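PDB 4FID: G protein alpha subunit from Entamoeba histolytica, which probably binds and hydrolyses GTP as the nucleotide-switched subunit of a heterotrimeric G protein, relaying signals from membrane receptors. Local coordinates for residues T20-F29 against A309-M320; R38-N48 against Y134-R145. All blocks are in the same frame, centred on the assembly; numbering follows the deposited sequence.

How the contacts relate
Both contacts are partly buried and both reach GDP, from different sides. Contact 1 belongs to the Ras-like domain. It joins the helix after the P-loop to the last helix of the chain and meets the guanine base and alpha-phosphate. Contact 2 lies farther from the middle of the chain. It ties the start of helix 42-62 to the short helix 138-143 and meets the ribose. Contact 1 is mostly aliphatic and aromatic across its segments, while contact 2 mixes apolar packing with hydrogen bonds from Arg38, Asn48 and Asn144. Their centres are about 18 Å apart. They touch where Ile142 packs on Thr20, Gln24 and Thr310.

Contact 1 of 2, residues T20-F29 against A309-M320; sequences TIAKQLKILF and ATDGSNIKRVFM. With GDP (guanosine-5'-diphosphate), chain C.
Ile315 sits as a knob in a hole formed by Ile21, Gln24, Leu25 and Leu28, although helices 20-28 and 312-320 cross at nearly a right angle (-84°). The axes come within 10.0 Å. Ile315 CD1 meets Ile21 CD1 at 3.6 Å. Its CG2 faces Leu25 CD2, and the aliphatic CG of Gln24 lies against its CB. Ile21 CD1 also touches Ala309 CB.

Farther along, Leu25 CD2 lies over one face of the Phe319 ring, 4.2 Å from the centroid, in a CH-pi contact. Phe319 CG is trans to the backbone N (chi1 -171°), which carries the ring to Leu25. Phe29, just past the end of its helix, brings CE2 obliquely to Phe319 CD2 at 4.0 Å. Leu28 CD1 rests on the backbone of the crossing helix, 3.6 Å from Gly312 O. Asp311 is the N-cap of that helix: its OD1 accepts from Asn314 N at 3.0 Å.

At the other end both segments hold GDP. Thr20 OG1 gives a hydrogen bond to O1A of the alpha-phosphate at 2.9 Å. Ala309 N makes a weak bond to guanine O6, and it also meets Asn236. The arrangement is that of a Ras-like GTPase nucleotide site, where the P-loop helix and the guanine-recognition loop pack together.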
loop_
_atom_site.group_PDB
_atom_site.type_symbol
_atom_site.label_atom_id
_atom_site.label_comp_id
_atom_site.label_asym_id
_atom_site.label_seq_id
_atom_site.Cartn_x
_atom_site.Cartn_y
_atom_site.Cartn_z
ATOM N N THR A 20 3.731 -0.812 -3.751
ATOM C CA THR A 20 2.967 -0.045 -4.719
ATOM C C THR A 20 3.672 1.263 -5.081
ATOM O O THR A 20 3.668 1.700 -6.229
ATOM C CB THR A 20 1.606 0.307 -4.168
ATOM O OG1 THR A 20 0.919 -0.896 -3.785
ATOM C CG2 THR A 20 0.810 1.082 -5.236
ATOM N N ILE A 21 4.286 1.894 -4.092
ATOM C CA ILE A 21 5.071 3.077 -4.381
ATOM C C ILE A 21 6.207 2.756 -5.372
ATOM O O ILE A 21 6.470 3.525 -6.286
ATOM C CB ILE A 21 5.675 3.644 -3.097
ATOM C CG1 ILE A 21 4.572 3.963 -2.080
ATOM C CG2 ILE A 21 6.565 4.839 -3.418
ATOM C CD1 ILE A 21 3.746 5.158 -2.441
ATOM N N ALA A 22 6.882 1.626 -5.170
ATOM C CA ALA A 22 8.013 1.239 -6.008
ATOM C C ALA A 22 7.618 0.934 -7.459
ATOM O O ALA A 22 8.341 1.285 -8.395
ATOM C CB ALA A 22 8.741 0.055 -5.395
ATOM N N LYS A 23 6.488 0.268 -7.647
ATOM C CA LYS A 23 5.983 0.035 -8.996
ATOM C C LYS A 23 5.580 1.361 -9.644
ATOM O O LYS A 23 5.776 1.584 -10.833
ATOM C CB LYS A 23 4.789 -0.919 -8.971
ATOM C CG LYS A 23 5.171 -2.375 -8.921
ATOM C CD LYS A 23 3.974 -3.231 -8.604
ATOM C CE LYS A 23 4.404 -4.643 -8.234
ATOM N NZ LYS A 23 3.446 -5.266 -7.273
ATOM N N GLN A 24 5.032 2.245 -8.834
ATOM C CA GLN A 24 4.563 3.523 -9.319
ATOM C C GLN A 24 5.707 4.379 -9.846
ATOM O O GLN A 24 5.542 5.117 -10.815
ATOM C CB GLN A 24 3.811 4.255 -8.205
ATOM C CG GLN A 24 2.935 5.366 -8.696
ATOM C CD GLN A 24 1.767 4.876 -9.522
ATOM O OE1 GLN A 24 0.693 4.578 -8.989
ATOM N NE2 GLN A 24 1.959 4.812 -10.839
ATOM N N LEU A 25 6.873 4.275 -9.214
ATOM C CA LEU A 25 8.034 5.067 -9.623
ATOM C C LEU A 25 8.674 4.450 -10.845
ATOM O O LEU A 25 9.234 5.166 -11.680
ATOM C CB LEU A 25 9.067 5.167 -8.494
ATOM C CG LEU A 25 8.642 5.958 -7.252
ATOM C CD1 LEU A 25 9.625 5.748 -6.113
ATOM C CD2 LEU A 25 8.500 7.430 -7.594
ATOM N N LYS A 26 8.612 3.122 -10.950
ATOM C CA LYS A 26 9.083 2.480 -12.173
ATOM C C LYS A 26 8.192 2.891 -13.347
ATOM O O LYS A 26 8.708 3.132 -14.442
ATOM C CB LYS A 26 9.166 0.955 -12.059
ATOM C CG LYS A 26 10.238 0.349 -12.955
ATOM C CD LYS A 26 10.113 -1.173 -13.097
ATOM C CE LYS A 26 11.197 -1.735 -14.043
ATOM N NZ LYS A 26 10.986 -3.144 -14.486
ATOM N N ILE A 27 6.875 2.982 -13.124
ATOM C CA ILE A 27 5.974 3.424 -14.191
ATOM C C ILE A 27 6.272 4.878 -14.573
ATOM O O ILE A 27 6.358 5.214 -15.750
ATOM C CB ILE A 27 4.448 3.341 -13.847
ATOM C CG1 ILE A 27 3.974 1.921 -13.511
ATOM C CG2 ILE A 27 3.656 3.834 -15.020
ATOM C CD1 ILE A 27 4.422 0.928 -14.497
ATOM N N LEU A 28 6.429 5.735 -13.566
ATOM C CA LEU A 28 6.551 7.175 -13.794
ATOM C C LEU A 28 7.911 7.602 -14.310
ATOM O O LEU A 28 8.011 8.549 -15.077
ATOM C CB LEU A 28 6.258 7.956 -12.510
ATOM C CG LEU A 28 4.837 7.859 -11.958
ATOM C CD1 LEU A 28 4.742 8.423 -10.533
ATOM C CD2 LEU A 28 3.892 8.566 -12.896
ATOM N N PHE A 29 8.966 6.927 -13.871
ATOM C CA PHE A 29 10.303 7.386 -14.204
ATOM C C PHE A 29 11.170 6.291 -14.813
ATOM O O PHE A 29 12.100 6.588 -15.556
ATOM C CB PHE A 29 10.989 7.983 -12.975
ATOM C CG PHE A 29 10.219 9.111 -12.314
ATOM C CD1 PHE A 29 10.126 10.358 -12.916
ATOM C CD2 PHE A 29 9.630 8.934 -11.070
ATOM C CE1 PHE A 29 9.439 11.397 -12.300
ATOM C CE2 PHE A 29 8.954 9.960 -10.454
ATOM C CZ PHE A 29 8.852 11.198 -11.072
ATOM N N ALA A 309 -0.764 5.954 -2.882
ATOM C CA ALA A 309 0.084 5.168 -3.781
ATOM C C ALA A 309 -0.591 4.611 -5.058
ATOM O O ALA A 309 0.085 4.287 -6.031
ATOM C CB ALA A 309 0.756 4.036 -2.998
ATOM N N THR A 310 -1.909 4.475 -5.054
ATOM C CA THR A 310 -2.603 3.978 -6.235
ATOM C C THR A 310 -2.960 5.112 -7.193
ATOM O O THR A 310 -3.649 4.890 -8.182
ATOM C CB THR A 310 -3.886 3.227 -5.865
ATOM O OG1 THR A 310 -4.754 4.110 -5.151
ATOM C CG2 THR A 310 -3.560 2.035 -4.996
ATOM N N ASP A 311 -2.467 6.312 -6.897
ATOM C CA ASP A 311 -2.718 7.512 -7.696
ATOM C C ASP A 311 -1.413 8.065 -8.286
ATOM O O ASP A 311 -0.677 8.798 -7.616
ATOM C CB ASP A 311 -3.396 8.562 -6.816
ATOM C CG ASP A 311 -3.643 9.875 -7.537
ATOM O OD1 ASP A 311 -3.039 10.102 -8.610
ATOM O OD2 ASP A 311 -4.443 10.681 -7.011
ATOM N N GLY A 312 -1.137 7.704 -9.538
ATOM C CA GLY A 312 0.126 8.008 -10.186
ATOM C C GLY A 312 0.453 9.474 -10.122
ATOM O O GLY A 312 1.579 9.872 -9.823
ATOM N N SER A 313 -0.560 10.277 -10.393
ATOM C CA SER A 313 -0.457 11.719 -10.313
ATOM C C SER A 313 0.017 12.204 -8.935
ATOM O O SER A 313 0.920 13.033 -8.848
ATOM C CB SER A 313 -1.807 12.337 -10.660
ATOM O OG SER A 313 -1.658 13.702 -10.964
ATOM N N ASN A 314 -0.593 11.686 -7.869
ATOM C CA ASN A 314 -0.165 11.980 -6.504
ATOM C C ASN A 314 1.292 11.576 -6.230
ATOM O O ASN A 314 2.071 12.364 -5.714
ATOM C CB ASN A 314 -1.098 11.293 -5.497
ATOM C CG ASN A 314 -0.799 11.680 -4.046
ATOM O OD1 ASN A 314 -0.278 10.883 -3.268
ATOM N ND2 ASN A 314 -1.135 12.903 -3.684
ATOM N N ILE A 315 1.673 10.352 -6.567
ATOM C CA ILE A 315 3.055 9.936 -6.316
ATOM C C ILE A 315 4.092 10.734 -7.122
ATOM O O ILE A 315 5.189 10.997 -6.625
ATOM C CB ILE A 315 3.272 8.427 -6.547
ATOM C CG1 ILE A 315 2.451 7.607 -5.555
ATOM C CG2 ILE A 315 4.746 8.086 -6.443
ATOM C CD1 ILE A 315 2.570 8.095 -4.117
ATOM N N LYS A 316 3.750 11.123 -8.354
ATOM C CA LYS A 316 4.629 11.990 -9.153
ATOM C C LYS A 316 4.849 13.345 -8.476
ATOM O O LYS A 316 5.976 13.766 -8.258
ATOM C CB LYS A 316 4.080 12.196 -10.569
ATOM C CG LYS A 316 5.092 12.750 -11.587
ATOM C CD LYS A 316 4.400 13.483 -12.749
ATOM C CE LYS A 316 5.350 13.680 -13.951
ATOM N NZ LYS A 316 4.797 14.524 -15.096
ATOM N N ARG A 317 3.766 14.021 -8.124
ATOM C CA ARG A 317 3.875 15.319 -7.476
ATOM C C ARG A 317 4.671 15.204 -6.175
ATOM O O ARG A 317 5.556 16.016 -5.907
ATOM C CB ARG A 317 2.484 15.924 -7.261
ATOM C CG ARG A 317 2.429 17.163 -6.405
ATOM C CD ARG A 317 0.986 17.534 -6.086
ATOM N NE ARG A 317 0.221 16.413 -5.528
ATOM C CZ ARG A 317 -1.061 16.471 -5.150
ATOM N NH1 ARG A 317 -1.755 17.605 -5.258
ATOM N NH2 ARG A 317 -1.663 15.394 -4.662
ATOM N N VAL A 318 4.388 14.166 -5.394
ATOM C CA VAL A 318 5.036 13.991 -4.098
ATOM C C VAL A 318 6.518 13.599 -4.161
ATOM O O VAL A 318 7.337 14.102 -3.392
ATOM C CB VAL A 318 4.287 12.988 -3.224
ATOM C CG1 VAL A 318 5.094 12.685 -1.984
ATOM C CG2 VAL A 318 2.940 13.550 -2.856
ATOM N N PHE A 319 6.878 12.709 -5.072
ATOM C CA PHE A 319 8.279 12.345 -5.152
ATOM C C PHE A 319 9.142 13.522 -5.624
ATOM O O PHE A 319 10.334 13.608 -5.310
ATOM C CB PHE A 319 8.494 11.116 -6.024
ATOM C CG PHE A 319 9.881 10.604 -5.952
ATOM C CD1 PHE A 319 10.314 9.914 -4.835
ATOM C CD2 PHE A 319 10.779 10.865 -6.966
ATOM C CE1 PHE A 319 11.616 9.462 -4.742
ATOM C CE2 PHE A 319 12.083 10.412 -6.878
ATOM C CZ PHE A 319 12.500 9.709 -5.760
HETATM N N MSE A 320 8.507 14.428 -6.364
HETATM C CA MSE A 320 9.120 15.662 -6.859
HETATM C C MSE A 320 9.571 16.593 -5.731
HETATM O O MSE A 320 10.729 17.011 -5.681
HETATM C CB MSE A 320 8.129 16.396 -7.755
HETATM C CG MSE A 320 8.755 16.971 -8.996
HETATM SE SE MSE A 320 8.987 15.643 -10.409
HETATM C CE MSE A 320 7.108 15.362 -10.845
HETATM P PB GDP C . 4.182 -4.105 0.763
HETATM O O1B GDP C . 4.691 -5.031 -0.313
HETATM O O2B GDP C . 4.118 -4.857 2.072
HETATM O O3B GDP C . 5.158 -2.961 0.874
HETATM O O3A GDP C . 2.693 -3.533 0.436
HETATM P PA GDP C . 1.969 -3.611 -1.021
HETATM O O1A GDP C . 2.524 -2.575 -1.976
HETATM O O2A GDP C . 2.085 -5.000 -1.625
HETATM O "O5'" GDP C . 0.410 -3.319 -0.691
HETATM C "C5'" GDP C . -0.591 -4.280 -1.042
HETATM C "C4'" GDP C . -1.933 -3.631 -1.410
HETATM O "O4'" GDP C . -2.066 -2.301 -0.888
HETATM C "C3'" GDP C . -2.153 -3.547 -2.921
HETATM O "O3'" GDP C . -3.385 -4.211 -3.268
HETATM C "C2'" GDP C . -2.208 -2.057 -3.228
HETATM O "O2'" GDP C . -3.100 -1.773 -4.321
HETATM C "C1'" GDP C . -2.644 -1.456 -1.888
HETATM N N9 GDP C . -2.243 -0.027 -1.726
HETATM C C8 GDP C . -1.003 0.478 -1.544
HETATM N N7 GDP C . -1.035 1.835 -1.431
HETATM C C5 GDP C . -2.320 2.220 -1.537
HETATM C C6 GDP C . -3.075 3.500 -1.517
HETATM O O6 GDP C . -2.493 4.590 -1.360
HETATM N N1 GDP C . -4.402 3.464 -1.677
HETATM C C2 GDP C . -5.070 2.304 -1.838
HETATM N N2 GDP C . -6.414 2.345 -1.979
HETATM N N3 GDP C . -4.454 1.093 -1.866
HETATM C C4 GDP C . -3.110 0.991 -1.725
#

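Contact 2 of 2, residues R38-N48 against Y134-R145; sequences RATHKSSICSN and YVPTEEDLIHNR. With GDP (guanosine-5'-diphosphate), chain C.
The turn from Ala39 to Lys42 lies beside the loop at Val135 and Pro136, with Ala39 CA 5.5 Å from Val135 CA, and the two chains meet again where Ile45 of helix 42-48 faces Asn144. Arg38 is bent at its third torsion (chi3 -91°). This turns NH1 back to Pro136 O, which it meets at 3.2 Å. The bond is nearly straight, and it lies in both the guanidinium plane and the carbonyl plane. Arg38 NE has a further partner in Phe33 O, so two backbone oxygens fix the group.

The Pro136 ring packs against the turn, with CG 3.9 Å from Lys42 N. Leu141 CG covers one face of the His41 ring, 4.2 Å from its centroid. The opposite face carries Thr40 OG1. Ile45 CD1 fits between Tyr134 OH, Pro136 CB and Asp140 CB, touching Pro136 CB at 3.9 Å.

Asn144 joins the helix by both ends of its amide. Its OD1 accepts from Asn48 ND2 at 2.7 Å, with the two amide planes 39° apart. Its ND2 gives a weak bond to Ser44 OG. Thr137 and Asp140 form a capping box at the start of helix 138-143. Asp140 OD2 takes Tyr134 OH and Thr137 N from opposite faces of its plane. It also forms a salt bridge with Arg128, and OD1 is hydrogen-bonded to Tyr121 OH.

Beyond Asn144, Arg145 NE bonds to O3' of the GDP ribose at 3.2 Å, though this side chain is poorly ordered. Helix 138-143 lies between helix 18-28, where Ile142 packs on Lys23 and Glu138 on Ile27, and helix 42-62, while Leu122 of helix 119-124 packs on Ile45, Asn48 and Asn144.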
loop_
_atom_site.group_PDB
_atom_site.type_symbol
_atom_site.label_atom_id
_atom_site.label_comp_id
_atom_site.label_asym_id
_atom_site.label_seq_id
_atom_site.Cartn_x
_atom_site.Cartn_y
_atom_site.Cartn_z
ATOM N N ARG A 38 4.360 -8.101 -17.161
ATOM C CA ARG A 38 2.959 -7.992 -16.789
ATOM C C ARG A 38 2.193 -9.320 -16.839
ATOM O O ARG A 38 1.415 -9.629 -15.939
ATOM C CB ARG A 38 2.267 -6.953 -17.678
ATOM C CG ARG A 38 2.497 -5.522 -17.254
ATOM C CD ARG A 38 1.596 -4.612 -18.022
ATOM N NE ARG A 38 2.284 -4.174 -19.213
ATOM C CZ ARG A 38 1.887 -4.427 -20.449
ATOM N NH1 ARG A 38 0.763 -5.095 -20.664
ATOM N NH2 ARG A 38 2.619 -3.996 -21.466
ATOM N N ALA A 39 2.400 -10.108 -17.888
ATOM C CA ALA A 39 1.613 -11.328 -18.062
ATOM C C ALA A 39 1.850 -12.342 -16.951
ATOM O O ALA A 39 1.009 -13.197 -16.712
ATOM C CB ALA A 39 1.844 -11.963 -19.458
ATOM N N THR A 40 2.979 -12.247 -16.261
ATOM C CA THR A 40 3.218 -13.117 -15.101
ATOM C C THR A 40 2.205 -12.917 -13.948
ATOM O O THR A 40 2.049 -13.791 -13.097
ATOM C CB THR A 40 4.635 -12.921 -14.521
ATOM O OG1 THR A 40 4.657 -11.751 -13.687
ATOM C CG2 THR A 40 5.657 -12.780 -15.636
ATOM N N HIS A 41 1.518 -11.779 -13.917
ATOM C CA HIS A 41 0.568 -11.526 -12.834
ATOM C C HIS A 41 -0.870 -12.005 -13.088
ATOM O O HIS A 41 -1.739 -11.834 -12.246
ATOM C CB HIS A 41 0.618 -10.059 -12.420
ATOM C CG HIS A 41 2.001 -9.599 -12.086
ATOM N ND1 HIS A 41 2.514 -9.649 -10.806
ATOM C CD2 HIS A 41 3.001 -9.128 -12.872
ATOM C CE1 HIS A 41 3.758 -9.203 -10.816
ATOM N NE2 HIS A 41 4.077 -8.879 -12.058
ATOM N N LYS A 42 -1.101 -12.628 -14.236
ATOM C CA LYS A 42 -2.444 -13.011 -14.647
ATOM C C LYS A 42 -3.119 -13.945 -13.648
ATOM O O LYS A 42 -4.309 -13.795 -13.364
ATOM C CB LYS A 42 -2.439 -13.635 -16.063
ATOM C CG LYS A 42 -3.813 -14.026 -16.602
ATOM C CD LYS A 42 -3.742 -14.679 -17.998
ATOM C CE LYS A 42 -5.130 -15.193 -18.464
ATOM N NZ LYS A 42 -5.182 -15.658 -19.893
ATOM N N SER A 43 -2.383 -14.911 -13.114
ATOM C CA SER A 43 -3.026 -15.933 -12.281
ATOM C C SER A 43 -3.429 -15.416 -10.926
ATOM O O SER A 43 -4.504 -15.742 -10.432
ATOM C CB SER A 43 -2.167 -17.183 -12.137
ATOM O OG SER A 43 -2.417 -18.052 -13.228
ATOM N N SER A 44 -2.582 -14.595 -10.326
ATOM C CA SER A 44 -2.894 -14.114 -8.998
ATOM C C SER A 44 -4.018 -13.095 -9.091
ATOM O O SER A 44 -4.892 -13.050 -8.223
ATOM C CB SER A 44 -1.667 -13.542 -8.291
ATOM O OG SER A 44 -1.428 -12.223 -8.706
ATOM N N ILE A 45 -4.023 -12.294 -10.149
ATOM C CA ILE A 45 -5.123 -11.354 -10.339
ATOM C C ILE A 45 -6.435 -12.101 -10.565
ATOM O O ILE A 45 -7.455 -11.802 -9.928
ATOM C CB ILE A 45 -4.870 -10.396 -11.496
ATOM C CG1 ILE A 45 -3.708 -9.463 -11.143
ATOM C CG2 ILE A 45 -6.149 -9.613 -11.814
ATOM C CD1 ILE A 45 -3.219 -8.650 -12.326
ATOM N N CYS A 46 -6.403 -13.094 -11.443
ATOM C CA CYS A 46 -7.603 -13.881 -11.687
ATOM C C CYS A 46 -8.065 -14.614 -10.423
ATOM O O CYS A 46 -9.253 -14.670 -10.127
ATOM C CB CYS A 46 -7.408 -14.829 -12.879
ATOM S SG CYS A 46 -7.270 -13.937 -14.470
ATOM N N SER A 47 -7.117 -15.146 -9.668
ATOM C CA SER A 47 -7.410 -15.790 -8.394
ATOM C C SER A 47 -8.039 -14.828 -7.360
ATOM O O SER A 47 -9.044 -15.163 -6.707
ATOM C CB SER A 47 -6.128 -16.411 -7.832
ATOM O OG SER A 47 -6.385 -17.082 -6.618
ATOM N N ASN A 48 -7.430 -13.655 -7.200
ATOM C CA ASN A 48 -7.955 -12.625 -6.300
ATOM C C ASN A 48 -9.410 -12.223 -6.599
ATOM O O ASN A 48 -10.150 -11.856 -5.685
ATOM C CB ASN A 48 -7.085 -11.368 -6.345
ATOM C CG ASN A 48 -5.736 -11.569 -5.726
ATOM O OD1 ASN A 48 -5.495 -12.588 -5.079
ATOM N ND2 ASN A 48 -4.840 -10.604 -5.911
ATOM N N TYR A 134 -6.888 -11.962 -21.995
ATOM C CA TYR A 134 -6.560 -10.883 -21.062
ATOM C C TYR A 134 -5.099 -10.870 -20.632
ATOM O O TYR A 134 -4.582 -11.858 -20.130
ATOM C CB TYR A 134 -7.484 -10.950 -19.824
ATOM C CG TYR A 134 -6.951 -10.251 -18.589
ATOM C CD1 TYR A 134 -6.819 -8.868 -18.559
ATOM C CD2 TYR A 134 -6.576 -10.977 -17.448
ATOM C CE1 TYR A 134 -6.320 -8.218 -17.446
ATOM C CE2 TYR A 134 -6.075 -10.328 -16.305
ATOM C CZ TYR A 134 -5.953 -8.945 -16.324
ATOM O OH TYR A 134 -5.480 -8.256 -15.247
ATOM N N VAL A 135 -4.438 -9.738 -20.844
ATOM C CA VAL A 135 -3.107 -9.502 -20.296
ATOM C C VAL A 135 -3.202 -8.281 -19.372
ATOM O O VAL A 135 -3.750 -7.243 -19.760
ATOM C CB VAL A 135 -2.008 -9.356 -21.417
ATOM C CG1 VAL A 135 -2.466 -8.445 -22.533
ATOM C CG2 VAL A 135 -0.692 -8.866 -20.858
ATOM N N PRO A 136 -2.718 -8.421 -18.122
ATOM C CA PRO A 136 -2.790 -7.336 -17.136
ATOM C C PRO A 136 -2.141 -6.058 -17.635
ATOM O O PRO A 136 -1.131 -6.105 -18.328
ATOM C CB PRO A 136 -2.010 -7.898 -15.940
ATOM C CG PRO A 136 -2.202 -9.358 -16.033
ATOM C CD PRO A 136 -2.175 -9.652 -17.526
ATOM N N THR A 137 -2.732 -4.925 -17.278
ATOM C CA THR A 137 -2.164 -3.623 -17.584
ATOM C C THR A 137 -1.333 -3.124 -16.392
ATOM O O THR A 137 -1.401 -3.680 -15.295
ATOM C CB THR A 137 -3.284 -2.615 -17.819
ATOM O OG1 THR A 137 -3.930 -2.321 -16.564
ATOM C CG2 THR A 137 -4.292 -3.157 -18.784
ATOM N N GLU A 138 -0.552 -2.068 -16.595
ATOM C CA GLU A 138 0.221 -1.487 -15.497
ATOM C C GLU A 138 -0.684 -1.041 -14.373
ATOM O O GLU A 138 -0.293 -1.083 -13.198
ATOM C CB GLU A 138 1.083 -0.331 -15.976
ATOM C CG GLU A 138 2.209 -0.777 -16.920
ATOM C CD GLU A 138 3.113 0.364 -17.342
ATOM O OE1 GLU A 138 4.326 0.136 -17.505
ATOM O OE2 GLU A 138 2.614 1.497 -17.506
ATOM N N GLU A 139 -1.916 -0.655 -14.709
ATOM C CA GLU A 139 -2.831 -0.188 -13.673
ATOM C C GLU A 139 -3.289 -1.387 -12.803
ATOM O O GLU A 139 -3.372 -1.290 -11.577
ATOM C CB GLU A 139 -3.983 0.620 -14.286
ATOM C CG GLU A 139 -4.779 1.493 -13.323
ATOM C CD GLU A 139 -3.934 2.595 -12.692
ATOM O OE1 GLU A 139 -3.201 3.283 -13.436
ATOM O OE2 GLU A 139 -3.999 2.775 -11.452
ATOM N N ASP A 140 -3.547 -2.525 -13.429
ATOM C CA ASP A 140 -3.836 -3.739 -12.674
ATOM C C ASP A 140 -2.706 -4.044 -11.696
ATOM O O ASP A 140 -2.951 -4.376 -10.548
ATOM C CB ASP A 140 -4.069 -4.935 -13.618
ATOM C CG ASP A 140 -5.285 -4.737 -14.530
ATOM O OD1 ASP A 140 -6.121 -3.872 -14.186
ATOM O OD2 ASP A 140 -5.406 -5.427 -15.580
ATOM N N LEU A 141 -1.460 -3.935 -12.147
ATOM C CA LEU A 141 -0.328 -4.261 -11.282
ATOM C C LEU A 141 -0.240 -3.314 -10.087
ATOM O O LEU A 141 0.202 -3.724 -9.005
ATOM C CB LEU A 141 0.993 -4.223 -12.053
ATOM C CG LEU A 141 1.606 -5.497 -12.638
ATOM C CD1 LEU A 141 0.577 -6.319 -13.420
ATOM C CD2 LEU A 141 2.830 -5.150 -13.518
ATOM N N ILE A 142 -0.635 -2.052 -10.291
ATOM C CA ILE A 142 -0.661 -1.073 -9.214
ATOM C C ILE A 142 -1.645 -1.502 -8.136
ATOM O O ILE A 142 -1.352 -1.413 -6.939
ATOM C CB ILE A 142 -1.091 0.335 -9.707
ATOM C CG1 ILE A 142 0.007 0.987 -10.564
ATOM C CG2 ILE A 142 -1.534 1.232 -8.510
ATOM C CD1 ILE A 142 1.311 1.106 -9.855
ATOM N N HIS A 143 -2.811 -1.986 -8.564
ATOM C CA HIS A 143 -3.899 -2.271 -7.629
ATOM C C HIS A 143 -3.887 -3.674 -7.062
ATOM O O HIS A 143 -4.553 -3.953 -6.064
ATOM C CB HIS A 143 -5.255 -2.022 -8.279
ATOM C CG HIS A 143 -5.579 -0.581 -8.442
ATOM N ND1 HIS A 143 -5.207 0.145 -9.555
ATOM C CD2 HIS A 143 -6.248 0.274 -7.636
ATOM C CE1 HIS A 143 -5.630 1.392 -9.425
ATOM N NE2 HIS A 143 -6.267 1.494 -8.272
ATOM N N ASN A 144 -3.156 -4.572 -7.692
ATOM C CA ASN A 144 -3.201 -5.942 -7.221
ATOM C C ASN A 144 -2.286 -6.195 -6.046
ATOM O O ASN A 144 -1.209 -5.619 -5.934
ATOM C CB ASN A 144 -2.912 -6.935 -8.326
ATOM C CG ASN A 144 -3.319 -8.333 -7.941
ATOM O OD1 ASN A 144 -4.469 -8.547 -7.557
ATOM N ND2 ASN A 144 -2.382 -9.297 -8.025
ATOM N N ARG A 145 -2.728 -7.079 -5.166
ATOM C CA ARG A 145 -1.934 -7.461 -4.017
ATOM C C ARG A 145 -0.867 -8.491 -4.400
ATOM O O ARG A 145 -1.186 -9.550 -4.944
ATOM C CB ARG A 145 -2.862 -7.993 -2.923
ATOM C CG ARG A 145 -4.099 -7.116 -2.734
ATOM C CD ARG A 145 -4.538 -7.043 -1.278
ATOM N NE ARG A 145 -4.141 -5.807 -0.603
ATOM C CZ ARG A 145 -4.226 -5.621 0.713
ATOM N NH1 ARG A 145 -4.689 -6.593 1.491
ATOM N NH2 ARG A 145 -3.841 -4.471 1.257
HETATM P PB GDP C . 4.182 -4.105 0.763
HETATM O O1B GDP C . 4.691 -5.031 -0.313
HETATM O O2B GDP C . 4.118 -4.857 2.072
HETATM O O3B GDP C . 5.158 -2.961 0.874
HETATM O O3A GDP C . 2.693 -3.533 0.436
HETATM P PA GDP C . 1.969 -3.611 -1.021
HETATM O O1A GDP C . 2.524 -2.575 -1.976
HETATM O O2A GDP C . 2.085 -5.000 -1.625
HETATM O "O5'" GDP C . 0.410 -3.319 -0.691
HETATM C "C5'" GDP C . -0.591 -4.280 -1.042
HETATM C "C4'" GDP C . -1.933 -3.631 -1.410
HETATM O "O4'" GDP C . -2.066 -2.301 -0.888
HETATM C "C3'" GDP C . -2.153 -3.547 -2.921
HETATM O "O3'" GDP C . -3.385 -4.211 -3.268
HETATM C "C2'" GDP C . -2.208 -2.057 -3.228
HETATM O "O2'" GDP C . -3.100 -1.773 -4.321
HETATM C "C1'" GDP C . -2.644 -1.456 -1.888
HETATM N N9 GDP C . -2.243 -0.027 -1.726
HETATM C C8 GDP C . -1.003 0.478 -1.544
HETATM N N7 GDP C . -1.035 1.835 -1.431
HETATM C C5 GDP C . -2.320 2.220 -1.537
HETATM C C6 GDP C . -3.075 3.500 -1.517
HETATM O O6 GDP C . -2.493 4.590 -1.360
HETATM N N1 GDP C . -4.402 3.464 -1.677
HETATM C C2 GDP C . -5.070 2.304 -1.838
HETATM N N2 GDP C . -6.414 2.345 -1.979
HETATM N N3 GDP C . -4.454 1.093 -1.866
HETATM C C4 GDP C . -3.110 0.991 -1.725
#